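Local coordinates for SusD superfamily protein (Bacteroides thetaiotaomicron VPI-5482, PDB 3HDX) that probably binds polysaccharide at the outer surface of the outer membrane and hands it on for import, as SusD homologues do, at residues N195-S198 and A199-V202; H205-W209 and Q210-A214; D298-F301 and S302-N306; R422-G426 and E427-W431; V460-D463 and I464-A467. All coordinates share one frame; numbering follows the deposited sequence. Where two conformers were deposited one is given.

Contact 1. Residues N195-S198 and A199-V202; sequences NKLS and AYSV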
loop_
_atom_site.group_PDB
_atom_site.type_symbol
_atom_site.label_atom_id
_atom_site.label_comp_id
_atom_site.label_asym_id
_atom_site.label_seq_id
_atom_site.Cartn_x
_atom_site.Cartn_y
_atom_site.Cartn_z
ATOM N N ASN A 195 0.843 -11.427 -8.398
ATOM C CA ASN A 195 1.785 -12.470 -8.783
ATOM C C ASN A 195 2.481 -13.022 -7.549
ATOM O O ASN A 195 2.230 -12.589 -6.402
ATOM C CB ASN A 195 2.752 -11.904 -9.850
ATOM C CG ASN A 195 3.639 -10.774 -9.319
ATOM O OD1 ASN A 195 4.390 -10.980 -8.373
ATOM N ND2 ASN A 195 3.566 -9.592 -9.951
ATOM N N LYS A 196 3.366 -13.988 -7.757
ATOM C CA LYS A 196 4.020 -14.644 -6.626
ATOM C C LYS A 196 4.760 -13.624 -5.736
ATOM O O LYS A 196 4.726 -13.731 -4.486
ATOM C CB LYS A 196 4.989 -15.712 -7.086
ATOM C CG LYS A 196 5.435 -16.686 -6.008
ATOM C CD LYS A 196 6.613 -17.575 -6.431
ATOM C CE LYS A 196 6.369 -18.540 -7.577
ATOM N NZ LYS A 196 5.298 -19.541 -7.208
ATOM N N LEU A 197 5.444 -12.658 -6.368
ATOM C CA LEU A 197 6.181 -11.636 -5.611
ATOM C C LEU A 197 5.256 -10.652 -4.895
ATOM O O LEU A 197 5.600 -10.144 -3.807
ATOM C CB LEU A 197 7.249 -10.947 -6.438
ATOM C CG LEU A 197 8.317 -11.892 -7.004
ATOM C CD1 LEU A 197 9.463 -11.069 -7.721
ATOM C CD2 LEU A 197 8.897 -12.826 -5.871
ATOM N N SER A 198 4.075 -10.401 -5.477
ATOM C CA SER A 198 3.050 -9.600 -4.768
ATOM C C SER A 198 2.784 -10.248 -3.397
ATOM O O SER A 198 2.782 -9.581 -2.358
ATOM C CB SER A 198 1.741 -9.559 -5.565
ATOM O OG SER A 198 1.944 -9.203 -6.921
ATOM N N ALA A 199 2.582 -11.565 -3.383
ATOM C CA ALA A 199 2.321 -12.294 -2.108
ATOM C C ALA A 199 3.501 -12.196 -1.153
ATOM O O ALA A 199 3.332 -11.942 0.042
ATOM C CB ALA A 199 1.939 -13.758 -2.376
ATOM N N TYR A 200 4.711 -12.413 -1.684
ATOM C CA TYR A 200 5.918 -12.239 -0.849
ATOM C C TYR A 200 6.035 -10.835 -0.255
ATOM O O TYR A 200 6.519 -10.694 0.870
ATOM C CB TYR A 200 7.203 -12.632 -1.586
ATOM C CG TYR A 200 7.506 -14.116 -1.610
ATOM C CD1 TYR A 200 7.911 -14.767 -0.462
ATOM C CD2 TYR A 200 7.378 -14.861 -2.769
ATOM C CE1 TYR A 200 8.213 -16.124 -0.463
ATOM C CE2 TYR A 200 7.720 -16.224 -2.796
ATOM C CZ TYR A 200 8.113 -16.853 -1.653
ATOM O OH TYR A 200 8.416 -18.181 -1.634
ATOM N N SER A 201 5.595 -9.827 -0.994
ATOM C CA SER A 201 5.672 -8.439 -0.521
ATOM C C SER A 201 4.756 -8.223 0.672
ATOM O O SER A 201 5.135 -7.510 1.613
ATOM C CB SER A 201 5.395 -7.407 -1.640
ATOM O OG SER A 201 4.020 -7.248 -1.932
ATOM N N VAL A 202 3.578 -8.853 0.647
ATOM C CA VAL A 202 2.652 -8.764 1.773
ATOM C C VAL A 202 3.299 -9.469 2.966
ATOM O O VAL A 202 3.220 -8.962 4.087
ATOM C CB VAL A 202 1.217 -9.269 1.422
ATOM C CG1 VAL A 202 0.286 -9.084 2.630
ATOM C CG2 VAL A 202 0.675 -8.545 0.198
#

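Contact 2. Residues H205-W209 and Q210-A214; sequences HICAW and QGNYA. With EDO (1,2-ethanediol), chain D.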
loop_
_atom_site.group_PDB
_atom_site.type_symbol
_atom_site.label_atom_id
_atom_site.label_comp_id
_atom_site.label_asym_id
_atom_site.label_seq_id
_atom_site.Cartn_x
_atom_site.Cartn_y
_atom_site.Cartn_z
ATOM N N HIS A 205 6.017 -7.312 4.558
ATOM C CA HIS A 205 5.418 -6.230 5.333
ATOM C C HIS A 205 4.684 -6.683 6.592
ATOM O O HIS A 205 4.689 -5.954 7.590
ATOM C CB HIS A 205 4.608 -5.292 4.440
ATOM C CG HIS A 205 5.456 -4.277 3.751
ATOM N ND1 HIS A 205 6.101 -3.283 4.461
ATOM C CD2 HIS A 205 5.746 -4.070 2.440
ATOM C CE1 HIS A 205 6.770 -2.521 3.611
ATOM N NE2 HIS A 205 6.587 -2.984 2.382
ATOM N N ILE A 206 3.967 -7.813 6.542
ATOM C CA ILE A 206 3.337 -8.339 7.753
ATOM C C ILE A 206 4.445 -8.582 8.783
ATOM O O ILE A 206 4.344 -8.157 9.941
ATOM C CB ILE A 206 2.609 -9.679 7.520
ATOM C CG1 ILE A 206 1.350 -9.469 6.665
ATOM C CG2 ILE A 206 2.244 -10.335 8.871
ATOM C CD1 ILE A 206 0.746 -10.769 6.028
ATOM N N CYS A 207 5.512 -9.244 8.339
ATOM C CA CYS A 207 6.615 -9.552 9.258
ATOM C C CYS A 207 7.244 -8.296 9.842
ATOM O O CYS A 207 7.491 -8.225 11.043
ATOM C CB CYS A 207 7.653 -10.470 8.593
ATOM S SG CYS A 207 6.996 -12.109 8.185
ATOM N N ALA A 208 7.518 -7.300 9.011
ATOM C CA ALA A 208 8.087 -6.064 9.528
ATOM C C ALA A 208 7.145 -5.372 10.541
ATOM O O ALA A 208 7.600 -4.867 11.561
ATOM C CB ALA A 208 8.415 -5.073 8.369
ATOM N N TRP A 209 5.848 -5.365 10.228
ATOM C CA TRP A 209 4.806 -4.765 11.111
ATOM C C TRP A 209 4.755 -5.435 12.481
ATOM O O TRP A 209 4.449 -4.787 13.477
ATOM C CB TRP A 209 3.446 -4.786 10.431
ATOM C CG TRP A 209 2.341 -4.038 11.119
ATOM C CD1 TRP A 209 1.215 -4.561 11.669
ATOM C CD2 TRP A 209 2.227 -2.625 11.229
ATOM N NE1 TRP A 209 0.412 -3.547 12.167
ATOM C CE2 TRP A 209 1.027 -2.349 11.898
ATOM C CE3 TRP A 209 3.068 -1.560 10.887
ATOM C CZ2 TRP A 209 0.607 -1.055 12.154
ATOM C CZ3 TRP A 209 2.633 -0.249 11.146
ATOM C CH2 TRP A 209 1.438 -0.023 11.808
ATOM N N GLN A 210 5.091 -6.741 12.511
ATOM C CA GLN A 210 5.161 -7.541 13.739
ATOM C C GLN A 210 6.523 -7.514 14.416
ATOM O O GLN A 210 6.700 -8.146 15.457
ATOM C CB GLN A 210 4.823 -9.005 13.431
ATOM C CG GLN A 210 3.457 -9.212 12.924
ATOM C CD GLN A 210 3.200 -10.700 12.766
ATOM O OE1 GLN A 210 3.899 -11.391 12.005
ATOM N NE2 GLN A 210 2.265 -11.206 13.550
ATOM N N GLY A 211 7.497 -6.822 13.823
ATOM C CA GLY A 211 8.861 -6.809 14.347
ATOM C C GLY A 211 9.660 -8.061 14.068
ATOM O O GLY A 211 10.736 -8.241 14.650
ATOM N N ASN A 212 9.151 -8.912 13.167
ATOM C CA ASN A 212 9.832 -10.161 12.788
ATOM C C ASN A 212 10.729 -9.850 11.611
ATOM O O ASN A 212 10.440 -10.189 10.460
ATOM C CB ASN A 212 8.848 -11.268 12.458
ATOM C CG ASN A 212 9.551 -12.628 12.158
ATOM O OD1 ASN A 212 10.805 -12.744 12.043
ATOM N ND2 ASN A 212 8.724 -13.656 12.036
ATOM N N TYR A 213 11.841 -9.186 11.921
ATOM C CA TYR A 213 12.744 -8.750 10.873
ATOM C C TYR A 213 13.587 -9.827 10.221
ATOM O O TYR A 213 13.993 -9.636 9.105
ATOM C CB TYR A 213 13.564 -7.550 11.361
ATOM C CG TYR A 213 12.735 -6.269 11.439
ATOM C CD1 TYR A 213 12.348 -5.624 10.286
ATOM C CD2 TYR A 213 12.391 -5.687 12.667
ATOM C CE1 TYR A 213 11.645 -4.438 10.322
ATOM C CE2 TYR A 213 11.679 -4.478 12.714
ATOM C CZ TYR A 213 11.319 -3.855 11.522
ATOM O OH TYR A 213 10.641 -2.643 11.499
ATOM N N ALA A 214 13.853 -10.924 10.917
ATOM C CA ALA A 214 14.542 -12.047 10.291
ATOM C C ALA A 214 13.747 -12.528 9.054
ATOM O O ALA A 214 14.305 -12.671 7.966
ATOM C CB ALA A 214 14.761 -13.203 11.299
HETATM C C1 EDO D . 1.774 -2.252 15.333
HETATM O O1 EDO D . 3.057 -2.184 14.685
HETATM C C2 EDO D . 1.977 -1.894 16.792
HETATM O O2 EDO D . 2.935 -2.796 17.381
#

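Contact 3. Residues D298-F301 and S302-N306; sequences DSLF and SIFTN. With EDO (1,2-ethanediol), chain G.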
loop_
_atom_site.group_PDB
_atom_site.type_symbol
_atom_site.label_atom_id
_atom_site.label_comp_id
_atom_site.label_asym_id
_atom_site.label_seq_id
_atom_site.Cartn_x
_atom_site.Cartn_y
_atom_site.Cartn_z
ATOM N N ASP A 298 8.252 25.101 3.807
ATOM C CA ASP A 298 8.963 24.790 5.064
ATOM C C ASP A 298 9.167 23.283 5.207
ATOM O O ASP A 298 10.256 22.821 5.570
ATOM C CB ASP A 298 8.252 25.370 6.295
ATOM C CG ASP A 298 8.358 26.892 6.392
ATOM O OD1 ASP A 298 9.123 27.547 5.627
ATOM O OD2 ASP A 298 7.680 27.438 7.287
ATOM N N SER A 299 8.127 22.504 4.899
ATOM C CA SER A 299 8.270 21.063 4.953
ATOM C C SER A 299 9.272 20.563 3.901
ATOM O O SER A 299 10.138 19.741 4.199
ATOM C CB SER A 299 6.941 20.353 4.785
ATOM O OG SER A 299 6.118 20.565 5.920
ATOM N N LEU A 300 9.160 21.060 2.678
ATOM C CA LEU A 300 10.036 20.624 1.595
ATOM C C LEU A 300 11.500 20.839 1.925
ATOM O O LEU A 300 12.327 19.950 1.696
ATOM C CB LEU A 300 9.682 21.350 0.301
ATOM C CG LEU A 300 8.385 20.884 -0.369
ATOM C CD1 LEU A 300 7.988 21.911 -1.463
ATOM C CD2 LEU A 300 8.491 19.448 -0.940
ATOM N N PHE A 301 11.797 22.012 2.481
ATOM C CA PHE A 301 13.189 22.345 2.785
ATOM C C PHE A 301 13.711 21.636 4.010
ATOM O O PHE A 301 14.919 21.520 4.138
ATOM C CB PHE A 301 13.424 23.858 2.769
ATOM C CG PHE A 301 13.244 24.449 1.394
ATOM C CD1 PHE A 301 14.085 24.077 0.358
ATOM C CD2 PHE A 301 12.274 25.396 1.126
ATOM C CE1 PHE A 301 13.941 24.620 -0.920
ATOM C CE2 PHE A 301 12.128 25.940 -0.173
ATOM C CZ PHE A 301 12.952 25.531 -1.183
ATOM N N SER A 302 12.818 21.136 4.869
ATOM C CA SER A 302 13.213 20.365 6.052
ATOM C C SER A 302 13.479 18.902 5.664
ATOM O O SER A 302 14.422 18.276 6.142
ATOM C CB SER A 302 12.103 20.413 7.127
ATOM O OG SER A 302 11.931 21.720 7.638
ATOM N N ILE A 303 12.633 18.367 4.785
ATOM C CA ILE A 303 12.670 16.949 4.378
ATOM C C ILE A 303 13.729 16.641 3.346
ATOM O O ILE A 303 14.418 15.625 3.463
ATOM C CB ILE A 303 11.281 16.510 3.842
ATOM C CG1 ILE A 303 10.250 16.588 4.998
ATOM C CG2 ILE A 303 11.360 15.074 3.291
ATOM C CD1 ILE A 303 8.802 16.459 4.580
ATOM N N PHE A 304 13.824 17.513 2.330
ATOM C CA PHE A 304 14.806 17.376 1.255
ATOM C C PHE A 304 15.934 18.320 1.613
ATOM O O PHE A 304 15.771 19.540 1.530
ATOM C CB PHE A 304 14.170 17.725 -0.083
ATOM C CG PHE A 304 13.078 16.788 -0.481
ATOM C CD1 PHE A 304 13.383 15.594 -1.148
ATOM C CD2 PHE A 304 11.735 17.085 -0.221
ATOM C CE1 PHE A 304 12.408 14.726 -1.536
ATOM C CE2 PHE A 304 10.740 16.189 -0.581
ATOM C CZ PHE A 304 11.079 15.009 -1.284
ATOM N N THR A 305 17.066 17.720 1.994
ATOM C CA THR A 305 18.200 18.445 2.553
ATOM C C THR A 305 19.323 18.700 1.565
ATOM O O THR A 305 20.275 19.397 1.910
ATOM C CB THR A 305 18.786 17.658 3.751
ATOM O OG1 THR A 305 19.267 16.356 3.326
ATOM C CG2 THR A 305 17.667 17.430 4.838
ATOM N N ASN A 306 19.207 18.152 0.367
ATOM C CA ASN A 306 20.274 18.218 -0.634
ATOM C C ASN A 306 19.663 18.667 -1.941
ATOM O O ASN A 306 18.770 17.995 -2.462
ATOM C CB ASN A 306 20.907 16.812 -0.738
ATOM C CG ASN A 306 22.094 16.738 -1.673
ATOM O OD1 ASN A 306 22.235 17.505 -2.597
ATOM N ND2 ASN A 306 22.913 15.707 -1.473
HETATM C C1 EDO G . 23.376 13.963 1.964
HETATM O O1 EDO G . 22.507 13.719 0.835
HETATM C C2 EDO G . 24.076 15.307 1.870
HETATM O O2 EDO G . 23.120 16.377 1.829
#

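Contact 4. Residues R422-G426 and E427-W431; sequences RELMG and EGWRW. With EDO (1,2-ethanediol), chain E.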
loop_
_atom_site.group_PDB
_atom_site.type_symbol
_atom_site.label_atom_id
_atom_site.label_comp_id
_atom_site.label_asym_id
_atom_site.label_seq_id
_atom_site.Cartn_x
_atom_site.Cartn_y
_atom_site.Cartn_z
ATOM N N ARG A 422 11.033 10.452 1.745
ATOM C CA ARG A 422 11.224 11.066 0.450
ATOM C C ARG A 422 10.724 10.222 -0.731
ATOM O O ARG A 422 9.970 10.694 -1.582
ATOM C CB ARG A 422 12.704 11.439 0.254
ATOM C CG ARG A 422 13.171 12.532 1.170
ATOM C CD ARG A 422 14.565 12.972 0.868
ATOM N NE ARG A 422 15.545 12.004 1.329
ATOM C CZ ARG A 422 16.191 12.024 2.499
ATOM N NH1 ARG A 422 15.994 12.980 3.391
ATOM N NH2 ARG A 422 17.064 11.067 2.762
ATOM N N GLU A 423 11.163 8.977 -0.776
ATOM C CA GLU A 423 10.887 8.128 -1.919
ATOM C C GLU A 423 9.460 7.729 -2.084
ATOM O O GLU A 423 8.953 7.756 -3.199
ATOM C CB GLU A 423 11.782 6.866 -1.841
ATOM C CG GLU A 423 11.662 5.933 -3.019
ATOM C CD GLU A 423 12.028 6.581 -4.370
ATOM O OE1 GLU A 423 12.833 7.534 -4.366
ATOM O OE2 GLU A 423 11.545 6.061 -5.423
ATOM N N LEU A 424 8.801 7.427 -0.976
ATOM C CA LEU A 424 7.453 6.892 -1.005
ATOM C C LEU A 424 6.382 7.937 -0.687
ATOM O O LEU A 424 5.199 7.596 -0.458
ATOM C CB LEU A 424 7.357 5.678 -0.056
ATOM C CG LEU A 424 8.399 4.561 -0.276
ATOM C CD1 LEU A 424 8.383 3.512 0.857
ATOM C CD2 LEU A 424 8.159 3.880 -1.628
HETATM N N MSE A 425 6.751 9.210 -0.723
HETATM C CA MSE A 425 5.817 10.308 -0.429
HETATM C C MSE A 425 4.587 10.209 -1.353
HETATM O O MSE A 425 4.726 10.089 -2.570
HETATM C CB MSE A 425 6.550 11.643 -0.604
HETATM C CG MSE A 425 5.740 12.870 -0.168
HETATM SE SE MSE A 425 6.815 14.470 -0.174
HETATM C CE MSE A 425 7.904 14.236 1.381
ATOM N N GLY A 426 3.404 10.232 -0.753
ATOM C CA GLY A 426 2.184 10.108 -1.500
ATOM C C GLY A 426 1.753 8.702 -1.921
ATOM O O GLY A 426 0.752 8.545 -2.663
ATOM N N GLU A 427 2.474 7.680 -1.429
ATOM C CA GLU A 427 2.173 6.279 -1.749
ATOM C C GLU A 427 1.586 5.469 -0.590
ATOM O O GLU A 427 1.542 4.234 -0.643
ATOM C CB GLU A 427 3.394 5.605 -2.344
ATOM C CG GLU A 427 3.874 6.262 -3.630
ATOM C CD GLU A 427 5.134 5.676 -4.173
ATOM O OE1 GLU A 427 5.302 4.416 -4.231
ATOM O OE2 GLU A 427 6.012 6.480 -4.580
ATOM N N GLY A 428 1.089 6.159 0.433
ATOM C CA GLY A 428 0.380 5.512 1.537
ATOM C C GLY A 428 1.226 4.814 2.571
ATOM O O GLY A 428 0.714 3.978 3.319
ATOM N N TRP A 429 2.491 5.227 2.696
ATOM C CA TRP A 429 3.460 4.604 3.622
ATOM C C TRP A 429 3.825 5.356 4.885
ATOM O O TRP A 429 4.096 4.721 5.899
ATOM C CB TRP A 429 4.773 4.273 2.880
ATOM C CG TRP A 429 4.636 3.044 2.056
ATOM C CD1 TRP A 429 4.608 2.928 0.706
ATOM C CD2 TRP A 429 4.505 1.732 2.585
ATOM N NE1 TRP A 429 4.426 1.602 0.335
ATOM C CE2 TRP A 429 4.346 0.840 1.471
ATOM C CE3 TRP A 429 4.443 1.221 3.901
ATOM C CZ2 TRP A 429 4.115 -0.522 1.639
ATOM C CZ3 TRP A 429 4.259 -0.142 4.061
ATOM C CH2 TRP A 429 4.086 -0.994 2.940
ATOM N N ARG A 430 3.817 6.685 4.825
ATOM C CA ARG A 430 4.390 7.501 5.905
ATOM C C ARG A 430 3.904 7.157 7.313
ATOM O O ARG A 430 4.692 7.005 8.225
ATOM C CB ARG A 430 4.216 8.978 5.597
ATOM C CG ARG A 430 4.758 9.940 6.595
ATOM C CD ARG A 430 6.252 9.811 6.887
ATOM N NE ARG A 430 6.648 10.858 7.808
ATOM C CZ ARG A 430 7.770 10.918 8.531
ATOM N NH1 ARG A 430 8.715 9.997 8.455
ATOM N NH2 ARG A 430 7.953 11.957 9.334
ATOM N N TRP A 431 2.606 7.073 7.493
ATOM C CA TRP A 431 2.053 6.811 8.837
ATOM C C TRP A 431 2.513 5.441 9.370
ATOM O O TRP A 431 2.992 5.334 10.490
ATOM C CB TRP A 431 0.518 6.903 8.832
ATOM C CG TRP A 431 -0.058 6.321 10.073
ATOM C CD1 TRP A 431 -0.712 5.143 10.170
ATOM C CD2 TRP A 431 0.102 6.815 11.415
ATOM N NE1 TRP A 431 -1.002 4.872 11.488
ATOM C CE2 TRP A 431 -0.514 5.887 12.277
ATOM C CE3 TRP A 431 0.691 7.940 11.959
ATOM C CZ2 TRP A 431 -0.575 6.072 13.666
ATOM C CZ3 TRP A 431 0.653 8.134 13.342
ATOM C CH2 TRP A 431 0.019 7.202 14.182
HETATM C C1 EDO E . 10.807 11.141 11.617
HETATM O O1 EDO E . 10.636 11.076 10.187
HETATM C C2 EDO E . 10.593 12.549 12.111
HETATM O O2 EDO E . 9.250 12.931 11.805
HETATM O O HOH W 1 3.866 7.670 1.986
#

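Contact 5. Residues V460-D463 and I464-A467; sequences VSED and IITA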
loop_
_atom_site.group_PDB
_atom_site.type_symbol
_atom_site.label_atom_id
_atom_site.label_comp_id
_atom_site.label_asym_id
_atom_site.label_seq_id
_atom_site.Cartn_x
_atom_site.Cartn_y
_atom_site.Cartn_z
ATOM N N VAL A 460 -13.517 1.950 15.703
ATOM C CA VAL A 460 -14.514 1.131 15.051
ATOM C C VAL A 460 -15.772 2.012 14.870
ATOM O O VAL A 460 -16.163 2.753 15.765
ATOM C CB VAL A 460 -14.827 -0.148 15.881
ATOM C CG1 VAL A 460 -15.943 -1.002 15.234
ATOM C CG2 VAL A 460 -13.557 -0.964 16.059
ATOM N N SER A 461 -16.379 1.956 13.695
ATOM C CA SER A 461 -17.586 2.746 13.436
ATOM C C SER A 461 -18.686 2.341 14.421
ATOM O O SER A 461 -18.912 1.154 14.679
ATOM C CB SER A 461 -18.095 2.542 12.014
ATOM O OG SER A 461 -19.414 3.100 11.886
ATOM N N GLU A 462 -19.362 3.342 14.978
ATOM C CA GLU A 462 -20.456 3.057 15.926
ATOM C C GLU A 462 -21.603 2.277 15.267
ATOM O O GLU A 462 -22.247 1.465 15.931
ATOM C CB GLU A 462 -20.873 4.332 16.680
ATOM C CG GLU A 462 -19.745 4.824 17.731
ATOM C CD GLU A 462 -19.457 3.884 18.962
ATOM O OE1 GLU A 462 -20.369 3.089 19.324
ATOM O OE2 GLU A 462 -18.327 3.948 19.596
ATOM N N ASP A 463 -21.774 2.426 13.950
ATOM C CA ASP A 463 -22.768 1.634 13.186
ATOM C C ASP A 463 -22.459 0.131 13.274
ATOM O O ASP A 463 -23.372 -0.685 13.465
ATOM C CB ASP A 463 -22.830 2.049 11.705
ATOM C CG ASP A 463 -23.354 3.492 11.500
ATOM O OD1 ASP A 463 -24.029 4.033 12.410
ATOM O OD2 ASP A 463 -23.080 4.066 10.412
ATOM N N ILE A 464 -21.178 -0.210 13.204
ATOM C CA ILE A 464 -20.728 -1.613 13.311
ATOM C C ILE A 464 -21.034 -2.167 14.714
ATOM O O ILE A 464 -21.558 -3.295 14.853
ATOM C CB ILE A 464 -19.189 -1.746 12.957
ATOM C CG1 ILE A 464 -18.881 -1.411 11.475
ATOM C CG2 ILE A 464 -18.671 -3.131 13.312
ATOM C CD1 ILE A 464 -19.414 -2.350 10.451
ATOM N N ILE A 465 -20.734 -1.392 15.749
ATOM C CA ILE A 465 -20.925 -1.821 17.142
ATOM C C ILE A 465 -22.407 -1.983 17.472
ATOM O O ILE A 465 -22.788 -2.935 18.154
ATOM C CB ILE A 465 -20.259 -0.849 18.115
ATOM C CG1 ILE A 465 -18.722 -0.978 17.961
ATOM C CG2 ILE A 465 -20.647 -1.120 19.588
ATOM C CD1 ILE A 465 -17.993 0.077 18.613
ATOM N N THR A 466 -23.220 -1.049 16.994
ATOM C CA THR A 466 -24.684 -1.154 17.194
ATOM C C THR A 466 -25.277 -2.449 16.607
ATOM O O THR A 466 -26.060 -3.146 17.291
ATOM C CB THR A 466 -25.392 0.120 16.682
ATOM O OG1 THR A 466 -24.958 1.208 17.511
ATOM C CG2 THR A 466 -26.947 -0.013 16.756
ATOM N N ALA A 467 -24.848 -2.791 15.398
ATOM C CA ALA A 467 -25.326 -3.961 14.666
ATOM C C ALA A 467 -24.757 -5.300 15.155
ATOM O O ALA A 467 -25.398 -6.334 14.953
ATOM C CB ALA A 467 -25.046 -3.789 13.164
HETATM O O HOH W 2 -22.770 1.884 19.035
#

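Contact 1. Residues N195-S198 and A199-V202
Asn195 accepts the backbone N-H of Ala199 at its own carbonyl, 3.2 Å from Asn195 O to Ala199 N, closing the first turn of helix 196-209. Its side chain doubles back (chi1 65°) and puts OD1 3.0 Å from Ser198 N, a donor that stands well above the amide's carbonyl plane; Leu197 N adds a weak second bond to the same oxygen. Lys196 runs alongside Tyr200, its CG 4.0 Å from Tyr200 CE2, and then bends so that NZ reaches the carbonyls of Ile167 and Leu170 and the ring of Tyr172. The bonding of Asn195 is reciprocated by Ser198, so the pair makes a capping box at the start of this helix, which packs on helices 152-169 and 213-226. Leu197 brings CD2 to within 4.0 Å of Tyr200 CD2, slanting across the phenol. With an alanine in place of Tyr200, the lysine methylenes and this leucine methyl would probably lose the CD2-CE2 side of the ring they both approach, leaving a gap toward Phe222. Ser198 completes the box with OG, which takes the N-H of Asn195 at 2.9 Å from Asn195 N and also bonds to Ile258 O. Its carbonyl accepts from Val202 N.

Contact 2. Residues H205-W209 and Q210-A214
Cys207 O receives Asn212 N at 2.8 Å while Ala208 O receives Gly211 N at 3.0 Å, the two nested bonds of a Schellman motif that ends helix 196-209. Gly211 makes the reversal at a positive phi of 76°. Packing is close on the inner side of the turn. The methyl of Ala208 lies 3.8 Å from Tyr213 CE1, and the phenol's OH continues to Glu372. Ile206 and Gln210 run side by side: with its CG beside the backbone N (chi1 -63°) and the chain extended beyond, the glutamine lays its amide along the isoleucine, OE1 3.7 Å from Ile206 CG2, before bonding to Lys160. The other side is looser: Gly211 is exposed and Asn212 partly so. A 1,2-ethanediol, probably from the crystallisation liquor, sits on one face of the buried Trp209 indole. Its O1 is centred 3.4 Å above the ring plane and gives a hydrogen bond to Trp209 O, while Lys439 also holds the diol. Asn212 then N-caps the next helix through OD1 to Glu215 N. The whole is a short connection between consecutive helices 196-209 and 213-226, in keeping with the TPR-like helical architecture of the family, wedged among helices 104-129, 152-169, 363-376 and 430-441.

Contact 3. Residues D298-F301 and S302-N306
Leu300 and Phe304 meet on the buried side of the last turn of helix 297-303, with Leu300 CD2 4.0 Å from Phe304 CE2 and the two side chains slanting across one another. The phenylalanine's CG lies opposite its carbonyl carbon (chi1 -64°), which swings the ring back along the helix until its edge faces Leu300 O, in the ring plane and 3.5 Å from Phe304 CD2. The same oxygen accepts Phe304 N at 2.9 Å, although Phe304 has left helical backbone angles. One face of the ring carries the CG2 branch of Ile303, 4.0 Å above the plane and toward the rim. The other branch of Ile303 turns back over the helix, placing CG1 3.3 Å from Ser299 O, the acceptor of Ile303 N. On the exposed side Ser302, in one of its two conformers, gives its hydroxyl to Asp298 O. Beyond the helix, Asn306 turns ND2 to a 1,2-ethanediol, a nearly straight bond (176°) of 3.1 Å to O1, while its OD1 takes Asp308 N. The turn is two-sided: the ring edge, whose hydrogens are weakly positive, probably suits the buried carbonyl, whereas Ser302 OG supplements its N's weak bond to Asp298 O.

Contact 4. Residues R422-G426 and E427-W431
Leu424 brings its CD1 methyl against the indole of Trp429, an off-centre CH-pi contact 4.2 Å from the centroid of the five-membered ring. Its other methyl, CD2, lies 3.9 Å from Glu427 OE1, where the two side chains cross at about a right angle. With CG beside its backbone N (chi1 -60°) and the chain extended beyond, Glu427 lies against the turn, CB 3.3 Å from Leu424 O. The backbone here is a type II beta turn from Leu424 to Glu427, closed by a 2.9 Å bond from Glu427 N to Leu424 O, and it leads from helix 409-423 toward helix 430-441. Gly426 holds a corner where a beta carbon would run into the preceding carbonyl oxygen. The buried carboxylate of Glu427 sends OE2 into salt bridges with Lys337 and Arg362; Arg362 also pairs with Glu423. Putting a leucine at Glu427 would probably strip both cations of this counter-charge and leave Lys337 to backbone carbonyls such as those of Glu423 and Met425. One water links the turn's first residue to the chain beyond it, 2.8 Å from Leu424 O and accepting from Trp429 N at 2.9 Å. Further on, Arg430 holds ethanediol O1 at its guanidinium edge, 2.8 Å from NH1.

Contact 5. Residues V460-D463 and I464-A467
Val460 packs on Ile464 and Ile465 across the start of the short helix 462-467, an N-terminal capping contact near the end of the chain and far from its centre. The valine stands just before the N-cap, Ser461, and its CG1 touches both isoleucines: 3.9 Å to Ile465 CG1 and 4.0 Å to Ile464 CG2, crossing each at about a right angle. Valine before the cap meeting Ile465 in the first turn is a hydrophobic staple. Its polar counterpart is the cap itself, where Ser461 OG, turned away from its own backbone N (chi1 168°), accepts Asp463 N at 3.2 Å. Glu462 bends at chi2 and leans over Ile465, with OE1 3.9 Å from Ile465 CD1. From there a water links it to the next turn, donating to Glu462 OE1 at 2.7 Å and accepting from Thr466 OG1 at 2.8 Å. The backbone bond from Thr466 N to Glu462 O joins the same two residues, so the water bridge spans one step of the helix's own bonding. Val460 and Ile464 also rest on Trp75, in the link between helices 67-73 and 76-91, while Gln473 of the C-terminal loop bonds to Val460 N and to Glu462 OE2.

How the contacts relate
Contacts 1 and 2 cap the two ends of helix 196-209, their centres 15 Å apart. Contact 2 reaches contact 4 through stacked rings, His205 CE1 lying 3.2 Å from Trp429 CH2, and contact 4 reaches contact 3 through Arg422, whose NH1 probably bonds to Ile303 O while CD packs on Phe304; the selenomethionine Met425 adds its methyl to Ile303 and Phe304. A chain of touching groups thus runs from 205-214 through 422-431 to 298-306. Contact 5 stands apart, its nearest atoms about 14 Å from contact 4. Contacts 2, 3 and 4 each hold an ethanediol, probably from crystallisation; these molecules do not by themselves identify a polysaccharide site.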